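Local coordinates for blue-light receptor of the BLUF-family (Rhodobacter sphaeroides, PDB 2BYC), which probably serves as a blue-light photoreceptor, binding a flavin, here flavin mononucleotide, and captured in this structure in its dark state, at residues 25-30 / 41-46; 48-53 / 72-77; 52-57 / 93-98. One frame throughout, in Å; residues are numbered along the deposited sequence.

Contact 1: residues 25-30 / 41-46. With FMN (flavin mononucleotide), chain C.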
loop_
_atom_site.group_PDB
_atom_site.type_symbol
_atom_site.label_atom_id
_atom_site.label_comp_id
_atom_site.label_asym_id
_atom_site.label_seq_id
_atom_site.Cartn_x
_atom_site.Cartn_y
_atom_site.Cartn_z
ATOM N N GLN A 25 12.460 -5.448 -7.295
ATOM C CA GLN A 25 13.219 -4.210 -7.057
ATOM C C GLN A 25 12.405 -3.231 -6.214
ATOM O O GLN A 25 12.938 -2.516 -5.396
ATOM C CB GLN A 25 13.551 -3.513 -8.378
ATOM C CG GLN A 25 14.448 -4.301 -9.371
ATOM C CD GLN A 25 14.573 -3.690 -10.850
ATOM O OE1 GLN A 25 15.379 -2.748 -11.094
ATOM N NE2 GLN A 25 13.857 -4.289 -11.825
ATOM N N ILE A 26 11.093 -3.170 -6.424
ATOM C CA ILE A 26 10.277 -2.286 -5.626
ATOM C C ILE A 26 10.303 -2.739 -4.209
ATOM O O ILE A 26 10.306 -1.916 -3.330
ATOM C CB ILE A 26 8.845 -2.214 -6.119
ATOM C CG1 ILE A 26 8.830 -1.490 -7.480
ATOM C CG2 ILE A 26 8.005 -1.592 -5.040
ATOM C CD1 ILE A 26 7.539 -1.515 -8.204
ATOM N N MET A 27 10.243 -4.044 -3.935
ATOM C CA MET A 27 10.184 -4.460 -2.497
ATOM C C MET A 27 11.482 -4.297 -1.836
ATOM O O MET A 27 11.538 -4.057 -0.621
ATOM C CB MET A 27 9.696 -5.904 -2.340
ATOM C CG MET A 27 8.267 -6.140 -2.826
ATOM S SD MET A 27 7.062 -5.057 -2.109
ATOM C CE MET A 27 7.075 -5.688 -0.479
ATOM N N ARG A 28 12.544 -4.495 -2.602
ATOM C CA ARG A 28 13.873 -4.389 -2.065
ATOM C C ARG A 28 14.103 -2.930 -1.654
ATOM O O ARG A 28 14.465 -2.658 -0.515
ATOM C CB ARG A 28 14.859 -4.779 -3.120
ATOM C CG ARG A 28 16.295 -4.715 -2.690
ATOM C CD ARG A 28 17.120 -5.122 -3.895
ATOM N NE ARG A 28 18.475 -5.382 -3.453
ATOM C CZ ARG A 28 19.353 -6.157 -4.095
ATOM N NH1 ARG A 28 19.026 -6.765 -5.250
ATOM N NH2 ARG A 28 20.570 -6.320 -3.569
ATOM N N ALA A 29 13.848 -2.017 -2.588
ATOM C CA ALA A 29 13.915 -0.585 -2.362
ATOM C C ALA A 29 13.125 -0.101 -1.187
ATOM O O ALA A 29 13.628 0.660 -0.403
ATOM C CB ALA A 29 13.466 0.170 -3.610
ATOM N N SER A 30 11.875 -0.561 -1.077
ATOM C CA SER A 30 10.936 -0.048 -0.140
ATOM C C SER A 30 11.223 -0.572 1.262
ATOM O O SER A 30 11.081 0.143 2.239
ATOM C CB SER A 30 9.542 -0.461 -0.558
ATOM O OG SER A 30 9.463 -1.817 -0.327
ATOM N N GLY A 41 3.193 -0.313 5.736
ATOM C CA GLY A 41 2.020 -0.354 4.889
ATOM C C GLY A 41 1.986 -1.600 4.010
ATOM O O GLY A 41 2.789 -2.563 4.227
ATOM N N ILE A 42 1.111 -1.562 3.026
ATOM C CA ILE A 42 0.837 -2.726 2.219
ATOM C C ILE A 42 0.691 -2.258 0.750
ATOM O O ILE A 42 0.226 -1.169 0.489
ATOM C CB ILE A 42 -0.460 -3.515 2.709
ATOM C CG1 ILE A 42 -1.642 -2.534 2.934
ATOM C CG2 ILE A 42 -0.251 -4.243 3.996
ATOM C CD1 ILE A 42 -3.081 -3.093 2.683
ATOM N N LEU A 43 1.092 -3.117 -0.174
ATOM C CA LEU A 43 0.916 -2.885 -1.573
ATOM C C LEU A 43 0.134 -4.001 -2.179
ATOM O O LEU A 43 0.488 -5.186 -2.052
ATOM C CB LEU A 43 2.264 -2.892 -2.157
ATOM C CG LEU A 43 2.520 -2.730 -3.662
ATOM C CD1 LEU A 43 1.932 -1.438 -4.174
ATOM C CD2 LEU A 43 3.999 -2.889 -3.979
ATOM N N LEU A 44 -0.954 -3.664 -2.841
ATOM C CA LEU A 44 -1.808 -4.692 -3.405
ATOM C C LEU A 44 -1.499 -4.646 -4.879
ATOM O O LEU A 44 -1.468 -3.585 -5.433
ATOM C CB LEU A 44 -3.319 -4.435 -3.115
ATOM C CG LEU A 44 -3.733 -4.338 -1.642
ATOM C CD1 LEU A 44 -3.315 -3.106 -0.980
ATOM C CD2 LEU A 44 -5.173 -4.247 -1.573
ATOM N N TYR A 45 -1.346 -5.807 -5.494
ATOM C CA TYR A 45 -1.001 -5.872 -6.874
ATOM C C TYR A 45 -1.894 -6.972 -7.497
ATOM O O TYR A 45 -1.896 -8.069 -6.984
ATOM C CB TYR A 45 0.476 -6.119 -7.037
ATOM C CG TYR A 45 0.813 -6.580 -8.440
ATOM C CD1 TYR A 45 0.816 -5.694 -9.518
ATOM C CD2 TYR A 45 1.080 -7.930 -8.672
ATOM C CE1 TYR A 45 1.101 -6.149 -10.820
ATOM C CE2 TYR A 45 1.362 -8.381 -9.924
ATOM C CZ TYR A 45 1.352 -7.522 -10.982
ATOM O OH TYR A 45 1.636 -8.082 -12.224
ATOM N N ASN A 46 -2.663 -6.675 -8.560
ATOM C CA ASN A 46 -3.606 -7.710 -9.129
ATOM C C ASN A 46 -3.284 -7.921 -10.564
ATOM O O ASN A 46 -4.017 -8.616 -11.261
ATOM C CB ASN A 46 -5.060 -7.241 -9.030
ATOM C CG ASN A 46 -5.356 -6.013 -9.914
ATOM O OD1 ASN A 46 -6.473 -5.585 -10.043
ATOM N ND2 ASN A 46 -4.365 -5.465 -10.480
HETATM N N1 FMN C . 9.717 2.827 -2.722
HETATM C C2 FMN C . 9.795 2.899 -1.349
HETATM O O2 FMN C . 10.871 3.237 -0.801
HETATM N N3 FMN C . 8.729 2.604 -0.565
HETATM C C4 FMN C . 7.599 2.207 -1.189
HETATM O O4 FMN C . 6.635 2.004 -0.524
HETATM C C4A FMN C . 7.497 2.124 -2.582
HETATM N N5 FMN C . 6.313 1.716 -3.173
HETATM C C5A FMN C . 6.171 1.707 -4.568
HETATM C C6 FMN C . 4.984 1.340 -5.163
HETATM C C7 FMN C . 4.828 1.254 -6.554
HETATM C C7M FMN C . 3.452 0.994 -7.180
HETATM C C8 FMN C . 5.907 1.585 -7.346
HETATM C C8M FMN C . 5.816 1.591 -8.864
HETATM C C9 FMN C . 7.112 1.971 -6.762
HETATM C C9A FMN C . 7.241 2.033 -5.340
HETATM N N10 FMN C . 8.459 2.405 -4.728
HETATM C C10 FMN C . 8.557 2.463 -3.342
HETATM C "C1'" FMN C . 9.741 2.456 -5.487
HETATM C "C2'" FMN C . 10.119 3.915 -5.384
HETATM O "O2'" FMN C . 9.408 4.468 -6.455
HETATM C "C3'" FMN C . 11.621 4.234 -5.466
HETATM O "O3'" FMN C . 12.043 4.048 -6.781
HETATM C "C4'" FMN C . 12.546 3.441 -4.557
HETATM O "O4'" FMN C . 12.406 3.763 -3.157
HETATM C "C5'" FMN C . 13.998 3.755 -4.930
HETATM O "O5'" FMN C . 14.690 2.782 -5.715
HETATM P P FMN C . 16.275 3.024 -5.742
HETATM O O1P FMN C . 17.008 1.887 -6.471
HETATM O O2P FMN C . 16.436 4.337 -6.497
HETATM O O3P FMN C . 16.604 3.125 -4.273
#
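The wall of the flavin pocket between helix 19-37 and the sheet forms where Ile-26 and Met-27 of the helix meet Leu-43 of strand 40-45. Helix and strand belong to the beta-alpha-beta crossover that links parallel strands 5-14 and 40-45. Leu-43 presents one methyl to both partners: its CD2 lies 4.3 Å from CG2 of Ile-26 and 4.2 Å from SD of Met-27. Met-27 reaches it because its chain bends at chi2 (-54°) and again at chi3, swinging the sulfur toward the strand. The two side chains cross at a slant. Ile-26 also lies over one face of the isoalloxazine, with CG2 3.7 Å from FMN C9A and CD1 3.6 Å from FMN C8. A branched side chain suits this place, since its two arms spread over the benzenoid ring. One turn on, CB of Ser-30 is 3.2 Å from FMN N3 on the same face, and the small Ala-29 lets the ribityl chain pass close, its CB being 3.5 Å from FMN C4'. Between helix and strand the contact is apolar: shape and dispersion seat the ring on this side, while hydrogen bonds to the flavin include those with Asp-71, Asn-34 and Gln-52.

Contact 2: residues 48-53 / 72-77; sequences VHFVQT and PRHQEI. With FMN (flavin mononucleotide), chain C.
Phe-50 and His-74 meet by plain van der Waals contact, their side chains crossing at about a right angle: CB of His-74 sits at the edge of the phenyl ring, 3.9 Å from CD1 of Phe-50. The carbonyl O of Arg-73 lies at the same ring's edge, in its plane, 3.9 Å from CE1 of Phe-50. The two flavin methyls pack on ring faces by CH-pi contact. FMN C7M rests tightly on Phe-50, 3.1 Å above the plane and displaced toward the rim, while FMN C8M is centred over a face of His-74 at 3.7 Å. A flat apolar ring suits a methyl. CD1 of Ile-77 lies over the opposite imidazole face, toward the rim. Polar bonds fix the imidazole's rotation, with ND1 bonded to Ser-12 OG and NE2 to the carbonyl of Ile-68, the ring being turned to them by chi1 of 59°. Histidine suits the place by offering both a flat face and two bonding nitrogens. Arg-73 pairs with Asp-71 in a salt bridge, and its guanidinium edge approaches FMN O3', NH2 standing 3.7 Å off. Phe-50 and His-74 thus close the dimethylbenzene end of the flavin pocket of this BLUF domain.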
loop_
_atom_site.group_PDB
_atom_site.type_symbol
_atom_site.label_atom_id
_atom_site.label_comp_id
_atom_site.label_asym_id
_atom_site.label_seq_id
_atom_site.Cartn_x
_atom_site.Cartn_y
_atom_site.Cartn_z
ATOM N N VAL A 48 -3.021 -5.459 -12.774
ATOM C CA VAL A 48 -3.474 -4.332 -13.605
ATOM C C VAL A 48 -3.320 -2.994 -12.914
ATOM O O VAL A 48 -3.018 -2.002 -13.552
ATOM C CB VAL A 48 -4.958 -4.534 -13.988
ATOM C CG1 VAL A 48 -5.503 -3.457 -14.910
ATOM C CG2 VAL A 48 -5.127 -5.923 -14.632
ATOM N N HIS A 49 -3.581 -2.989 -11.616
ATOM C CA HIS A 49 -3.615 -1.777 -10.792
ATOM C C HIS A 49 -2.753 -2.099 -9.566
ATOM O O HIS A 49 -2.590 -3.249 -9.274
ATOM C CB HIS A 49 -5.021 -1.538 -10.307
ATOM C CG HIS A 49 -5.906 -0.980 -11.375
ATOM N ND1 HIS A 49 -5.673 0.260 -11.944
ATOM C CD2 HIS A 49 -6.943 -1.516 -12.051
ATOM C CE1 HIS A 49 -6.582 0.490 -12.875
ATOM N NE2 HIS A 49 -7.370 -0.571 -12.950
ATOM N N PHE A 50 -2.132 -1.106 -8.941
ATOM C CA PHE A 50 -1.598 -1.258 -7.541
ATOM C C PHE A 50 -2.507 -0.427 -6.707
ATOM O O PHE A 50 -3.029 0.614 -7.167
ATOM C CB PHE A 50 -0.274 -0.526 -7.475
ATOM C CG PHE A 50 0.877 -1.228 -8.128
ATOM C CD1 PHE A 50 1.596 -0.623 -9.176
ATOM C CD2 PHE A 50 1.279 -2.477 -7.712
ATOM C CE1 PHE A 50 2.731 -1.278 -9.742
ATOM C CE2 PHE A 50 2.369 -3.116 -8.293
ATOM C CZ PHE A 50 3.102 -2.478 -9.309
ATOM N N VAL A 51 -2.736 -0.892 -5.480
ATOM C CA VAL A 51 -3.351 -0.058 -4.437
ATOM C C VAL A 51 -2.307 -0.103 -3.347
ATOM O O VAL A 51 -1.874 -1.143 -2.965
ATOM C CB VAL A 51 -4.741 -0.588 -3.992
ATOM C CG1 VAL A 51 -5.236 0.219 -2.830
ATOM C CG2 VAL A 51 -5.789 -0.410 -5.196
ATOM N N GLN A 52 -1.828 1.071 -2.943
ATOM C CA GLN A 52 -0.823 1.150 -1.889
ATOM C C GLN A 52 -1.321 1.977 -0.706
ATOM O O GLN A 52 -1.922 3.007 -0.900
ATOM C CB GLN A 52 0.544 1.625 -2.425
ATOM C CG GLN A 52 1.565 1.425 -1.360
ATOM C CD GLN A 52 2.934 1.840 -1.790
ATOM O OE1 GLN A 52 3.125 2.766 -2.583
ATOM N NE2 GLN A 52 3.902 1.155 -1.266
ATOM N N THR A 53 -1.107 1.457 0.507
ATOM C CA THR A 53 -1.377 2.189 1.736
ATOM C C THR A 53 -0.064 2.364 2.450
ATOM O O THR A 53 0.613 1.357 2.682
ATOM C CB THR A 53 -2.224 1.354 2.636
ATOM O OG1 THR A 53 -3.531 1.245 2.052
ATOM C CG2 THR A 53 -2.343 2.026 4.027
ATOM N N PRO A 72 8.159 5.433 -12.964
ATOM C CA PRO A 72 7.553 5.123 -14.250
ATOM C C PRO A 72 6.802 3.787 -14.309
ATOM O O PRO A 72 6.165 3.517 -15.325
ATOM C CB PRO A 72 8.745 5.081 -15.187
ATOM C CG PRO A 72 9.909 5.756 -14.398
ATOM C CD PRO A 72 9.635 5.440 -13.002
ATOM N N ARG A 73 6.886 2.954 -13.264
ATOM C CA ARG A 73 6.351 1.602 -13.344
ATOM C C ARG A 73 4.878 1.582 -13.025
ATOM O O ARG A 73 4.273 0.498 -12.893
ATOM C CB ARG A 73 7.168 0.650 -12.467
ATOM C CG ARG A 73 8.662 0.514 -12.917
ATOM C CD ARG A 73 9.465 -0.249 -11.919
ATOM N NE ARG A 73 9.910 0.646 -10.869
ATOM C CZ ARG A 73 10.695 0.295 -9.867
ATOM N NH1 ARG A 73 11.171 -0.963 -9.760
ATOM N NH2 ARG A 73 10.969 1.190 -8.928
ATOM N N HIS A 74 4.282 2.766 -12.887
ATOM C CA HIS A 74 2.803 2.874 -12.770
ATOM C C HIS A 74 2.338 4.209 -13.276
ATOM O O HIS A 74 3.127 5.103 -13.324
ATOM C CB HIS A 74 2.267 2.612 -11.337
ATOM C CG HIS A 74 2.789 3.533 -10.262
ATOM N ND1 HIS A 74 2.249 3.547 -8.990
ATOM C CD2 HIS A 74 3.795 4.436 -10.236
ATOM C CE1 HIS A 74 2.907 4.404 -8.225
ATOM N NE2 HIS A 74 3.850 4.959 -8.954
ATOM N N GLN A 75 1.056 4.335 -13.597
ATOM C CA GLN A 75 0.505 5.570 -14.141
ATOM C C GLN A 75 -0.862 5.832 -13.596
ATOM O O GLN A 75 -1.427 4.974 -12.938
ATOM C CB GLN A 75 0.330 5.460 -15.667
ATOM C CG GLN A 75 -0.111 4.093 -16.126
ATOM C CD GLN A 75 0.105 3.828 -17.639
ATOM O OE1 GLN A 75 0.970 4.439 -18.300
ATOM N NE2 GLN A 75 -0.702 2.917 -18.189
ATOM N N GLU A 76 -1.388 7.016 -13.927
ATOM C CA GLU A 76 -2.705 7.435 -13.525
ATOM C C GLU A 76 -2.827 7.315 -12.009
ATOM O O GLU A 76 -3.746 6.723 -11.504
ATOM C CB GLU A 76 -3.743 6.535 -14.160
ATOM C CG GLU A 76 -3.733 6.570 -15.703
ATOM C CD GLU A 76 -4.754 5.604 -16.297
ATOM O OE1 GLU A 76 -5.874 5.450 -15.706
ATOM O OE2 GLU A 76 -4.434 4.983 -17.350
ATOM N N ILE A 77 -1.862 7.836 -11.294
ATOM C CA ILE A 77 -1.867 7.665 -9.800
ATOM C C ILE A 77 -2.922 8.604 -9.275
ATOM O O ILE A 77 -2.917 9.827 -9.612
ATOM C CB ILE A 77 -0.498 8.036 -9.278
ATOM C CG1 ILE A 77 0.509 7.045 -9.858
ATOM C CG2 ILE A 77 -0.458 8.075 -7.762
ATOM C CD1 ILE A 77 1.874 7.633 -9.971
HETATM N N1 FMN C . 9.717 2.827 -2.722
HETATM C C2 FMN C . 9.795 2.899 -1.349
HETATM O O2 FMN C . 10.871 3.237 -0.801
HETATM N N3 FMN C . 8.729 2.604 -0.565
HETATM C C4 FMN C . 7.599 2.207 -1.189
HETATM O O4 FMN C . 6.635 2.004 -0.524
HETATM C C4A FMN C . 7.497 2.124 -2.582
HETATM N N5 FMN C . 6.313 1.716 -3.173
HETATM C C5A FMN C . 6.171 1.707 -4.568
HETATM C C6 FMN C . 4.984 1.340 -5.163
HETATM C C7 FMN C . 4.828 1.254 -6.554
HETATM C C7M FMN C . 3.452 0.994 -7.180
HETATM C C8 FMN C . 5.907 1.585 -7.346
HETATM C C8M FMN C . 5.816 1.591 -8.864
HETATM C C9 FMN C . 7.112 1.971 -6.762
HETATM C C9A FMN C . 7.241 2.033 -5.340
HETATM N N10 FMN C . 8.459 2.405 -4.728
HETATM C C10 FMN C . 8.557 2.463 -3.342
HETATM C "C1'" FMN C . 9.741 2.456 -5.487
HETATM C "C2'" FMN C . 10.119 3.915 -5.384
HETATM O "O2'" FMN C . 9.408 4.468 -6.455
HETATM C "C3'" FMN C . 11.621 4.234 -5.466
HETATM O "O3'" FMN C . 12.043 4.048 -6.781
HETATM C "C4'" FMN C . 12.546 3.441 -4.557
HETATM O "O4'" FMN C . 12.406 3.763 -3.157
HETATM C "C5'" FMN C . 13.998 3.755 -4.930
HETATM O "O5'" FMN C . 14.690 2.782 -5.715
HETATM P P FMN C . 16.275 3.024 -5.742
HETATM O O1P FMN C . 17.008 1.887 -6.471
HETATM O O2P FMN C . 16.436 4.337 -6.497
HETATM O O3P FMN C . 16.604 3.125 -4.273
#

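Contact 3: residues 52-57 / 93-98; sequences QTIEGP and WSMRIV. With FMN (flavin mononucleotide), chain C.
Along the N5/O4 edge of the flavin, within its pocket, Gln-52 meets Met-95. The amide NE2 of Gln-52 donates to FMN O4 at 3.0 Å and to FMN N5 at 3.1 Å, both bonds bent, and also makes a weak but fairly straight hydrogen bond to SD of Met-95 (3.5 Å, 162°). A glutamine suits this spot: CG is anti to the backbone N (chi1 -169°) and the chain runs straight on, carrying the amide from strand 49-55 to the ring, while OE1 is hydrogen-bonded to Tyr-10 OH. A leucine here would probably leave FMN N5 and O4 without this donor and Tyr-10 OH without its amide partner. Met-95 folds back at chi2 and chi3, and its CE lies 3.4 Å from NE2 of Gln-52, 3.8 Å from CG2 of Ile-54 and 3.9 Å from the carbonyl O of Thr-53; flexible methionine suits such mixed neighbours. In BLUF proteins generally, the hydrogen bonds of the equivalent glutamine are thought to change on illumination. Met-95, just before strand 96-98, passes Leu-43 of strand 40-45 to reach strand 49-55; helix 19-37 touches it through Ser-30 and Asn-34, and helix 58-69 packs on Ile-54.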
loop_
_atom_site.group_PDB
_atom_site.type_symbol
_atom_site.label_atom_id
_atom_site.label_comp_id
_atom_site.label_asym_id
_atom_site.label_seq_id
_atom_site.Cartn_x
_atom_site.Cartn_y
_atom_site.Cartn_z
ATOM N N GLN A 52 -1.828 1.071 -2.943
ATOM C CA GLN A 52 -0.823 1.150 -1.889
ATOM C C GLN A 52 -1.321 1.977 -0.706
ATOM O O GLN A 52 -1.922 3.007 -0.900
ATOM C CB GLN A 52 0.544 1.625 -2.425
ATOM C CG GLN A 52 1.565 1.425 -1.360
ATOM C CD GLN A 52 2.934 1.840 -1.790
ATOM O OE1 GLN A 52 3.125 2.766 -2.583
ATOM N NE2 GLN A 52 3.902 1.155 -1.266
ATOM N N THR A 53 -1.107 1.457 0.507
ATOM C CA THR A 53 -1.377 2.189 1.736
ATOM C C THR A 53 -0.064 2.364 2.450
ATOM O O THR A 53 0.613 1.357 2.682
ATOM C CB THR A 53 -2.224 1.354 2.636
ATOM O OG1 THR A 53 -3.531 1.245 2.052
ATOM C CG2 THR A 53 -2.343 2.026 4.027
ATOM N N ILE A 54 0.311 3.598 2.768
ATOM C CA ILE A 54 1.550 3.819 3.557
ATOM C C ILE A 54 1.161 4.635 4.709
ATOM O O ILE A 54 0.258 5.491 4.591
ATOM C CB ILE A 54 2.595 4.659 2.760
ATOM C CG1 ILE A 54 1.922 5.932 2.243
ATOM C CG2 ILE A 54 3.256 3.812 1.651
ATOM C CD1 ILE A 54 2.770 6.826 1.424
ATOM N N GLU A 55 1.767 4.364 5.853
ATOM C CA GLU A 55 1.331 5.090 7.065
ATOM C C GLU A 55 2.603 5.437 7.804
ATOM O O GLU A 55 3.574 4.737 7.741
ATOM C CB GLU A 55 0.436 4.269 7.930
ATOM C CG GLU A 55 0.984 2.929 8.223
ATOM C CD GLU A 55 -0.056 2.011 8.813
ATOM O OE1 GLU A 55 -1.235 2.360 8.767
ATOM O OE2 GLU A 55 0.322 0.947 9.328
ATOM N N GLY A 56 2.614 6.584 8.410
ATOM C CA GLY A 56 3.807 7.067 9.082
ATOM C C GLY A 56 3.661 8.552 9.327
ATOM O O GLY A 56 2.615 9.069 9.157
ATOM N N PRO A 57 4.726 9.236 9.756
ATOM C CA PRO A 57 4.725 10.714 9.942
ATOM C C PRO A 57 4.194 11.485 8.678
ATOM O O PRO A 57 4.647 11.241 7.525
ATOM C CB PRO A 57 6.200 11.063 10.184
ATOM C CG PRO A 57 6.943 9.700 10.530
ATOM C CD PRO A 57 5.977 8.539 10.182
ATOM N N TRP A 93 4.925 -4.181 9.239
ATOM C CA TRP A 93 5.386 -4.296 7.835
ATOM C C TRP A 93 5.748 -2.965 7.262
ATOM O O TRP A 93 4.912 -2.074 7.111
ATOM C CB TRP A 93 4.349 -4.936 6.925
ATOM C CG TRP A 93 3.757 -6.178 7.458
ATOM C CD1 TRP A 93 2.693 -6.286 8.311
ATOM C CD2 TRP A 93 4.208 -7.507 7.195
ATOM N NE1 TRP A 93 2.462 -7.609 8.589
ATOM C CE2 TRP A 93 3.367 -8.377 7.899
ATOM C CE3 TRP A 93 5.233 -8.045 6.410
ATOM C CZ2 TRP A 93 3.480 -9.750 7.819
ATOM C CZ3 TRP A 93 5.369 -9.453 6.351
ATOM C CH2 TRP A 93 4.494 -10.270 7.059
ATOM N N SER A 94 7.018 -2.893 6.928
ATOM C CA SER A 94 7.633 -1.860 6.150
ATOM C C SER A 94 6.924 -1.675 4.792
ATOM O O SER A 94 6.631 -0.569 4.435
ATOM C CB SER A 94 9.104 -2.254 5.961
ATOM O OG SER A 94 9.851 -1.185 5.439
ATOM N N MET A 95 6.663 -2.781 4.091
ATOM C CA MET A 95 5.771 -2.839 2.906
ATOM C C MET A 95 5.501 -4.335 2.828
ATOM O O MET A 95 6.401 -5.107 2.833
ATOM C CB MET A 95 6.458 -2.241 1.664
ATOM C CG MET A 95 5.547 -1.844 0.473
ATOM S SD MET A 95 3.948 -1.405 1.094
ATOM C CE MET A 95 4.274 0.135 2.003
ATOM N N ARG A 96 4.259 -4.751 2.904
ATOM C CA ARG A 96 3.975 -6.165 2.655
ATOM C C ARG A 96 3.335 -6.165 1.255
ATOM O O ARG A 96 2.507 -5.291 0.978
ATOM C CB ARG A 96 3.011 -6.749 3.664
ATOM C CG ARG A 96 3.023 -8.298 3.555
ATOM C CD ARG A 96 2.019 -8.840 4.457
ATOM N NE ARG A 96 1.876 -10.297 4.425
ATOM C CZ ARG A 96 1.481 -11.044 3.384
ATOM N NH1 ARG A 96 1.264 -10.505 2.185
ATOM N NH2 ARG A 96 1.339 -12.369 3.539
ATOM N N ILE A 97 3.754 -7.024 0.346
ATOM C CA ILE A 97 3.077 -7.027 -0.967
ATOM C C ILE A 97 1.992 -8.068 -0.799
ATOM O O ILE A 97 2.203 -9.114 -0.132
ATOM C CB ILE A 97 3.978 -7.363 -2.130
ATOM C CG1 ILE A 97 3.145 -7.278 -3.400
ATOM C CG2 ILE A 97 4.668 -8.681 -1.963
ATOM C CD1 ILE A 97 3.887 -7.333 -4.661
ATOM N N VAL A 98 0.833 -7.753 -1.364
ATOM C CA VAL A 98 -0.292 -8.647 -1.375
ATOM C C VAL A 98 -0.641 -8.862 -2.871
ATOM O O VAL A 98 -1.232 -8.004 -3.500
ATOM C CB VAL A 98 -1.509 -8.094 -0.621
ATOM C CG1 VAL A 98 -2.599 -9.093 -0.714
ATOM C CG2 VAL A 98 -1.199 -7.903 0.869
HETATM N N1 FMN C . 9.717 2.827 -2.722
HETATM C C2 FMN C . 9.795 2.899 -1.349
HETATM O O2 FMN C . 10.871 3.237 -0.801
HETATM N N3 FMN C . 8.729 2.604 -0.565
HETATM C C4 FMN C . 7.599 2.207 -1.189
HETATM O O4 FMN C . 6.635 2.004 -0.524
HETATM C C4A FMN C . 7.497 2.124 -2.582
HETATM N N5 FMN C . 6.313 1.716 -3.173
HETATM C C5A FMN C . 6.171 1.707 -4.568
HETATM C C6 FMN C . 4.984 1.340 -5.163
HETATM C C7 FMN C . 4.828 1.254 -6.554
HETATM C C7M FMN C . 3.452 0.994 -7.180
HETATM C C8 FMN C . 5.907 1.585 -7.346
HETATM C C8M FMN C . 5.816 1.591 -8.864
HETATM C C9 FMN C . 7.112 1.971 -6.762
HETATM C C9A FMN C . 7.241 2.033 -5.340
HETATM N N10 FMN C . 8.459 2.405 -4.728
HETATM C C10 FMN C . 8.557 2.463 -3.342
HETATM C "C1'" FMN C . 9.741 2.456 -5.487
HETATM C "C2'" FMN C . 10.119 3.915 -5.384
HETATM O "O2'" FMN C . 9.408 4.468 -6.455
HETATM C "C3'" FMN C . 11.621 4.234 -5.466
HETATM O "O3'" FMN C . 12.043 4.048 -6.781
HETATM C "C4'" FMN C . 12.546 3.441 -4.557
HETATM O "O4'" FMN C . 12.406 3.763 -3.157
HETATM C "C5'" FMN C . 13.998 3.755 -4.930
HETATM O "O5'" FMN C . 14.690 2.782 -5.715
HETATM P P FMN C . 16.275 3.024 -5.742
HETATM O O1P FMN C . 17.008 1.887 -6.471
HETATM O O2P FMN C . 16.436 4.337 -6.497
HETATM O O3P FMN C . 16.604 3.125 -4.273
#

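Overall arrangement
The three contacts surround one flavin within a single BLUF domain. Contacts 1 and 3 have centres about 8 Å apart, contacts 1 and 2 about 11 Å, and contacts 2 and 3 about 14 Å. Contact 1 closes along the chain before the other two open; these start from overlapping parts of strand 49-55 and share Gln-52 and Thr-53. Strand 40-45 is antiparallel to 49-55 on one side and parallel to 96-98 on the other, joining contact 1 to both others by backbone pairing. Contact 1 lines a ring face, contact 2 the dimethyl end and contact 3 the N5/O4 edge, so the flavin touches neighbouring strands of one sheet, a possible route for a light signal.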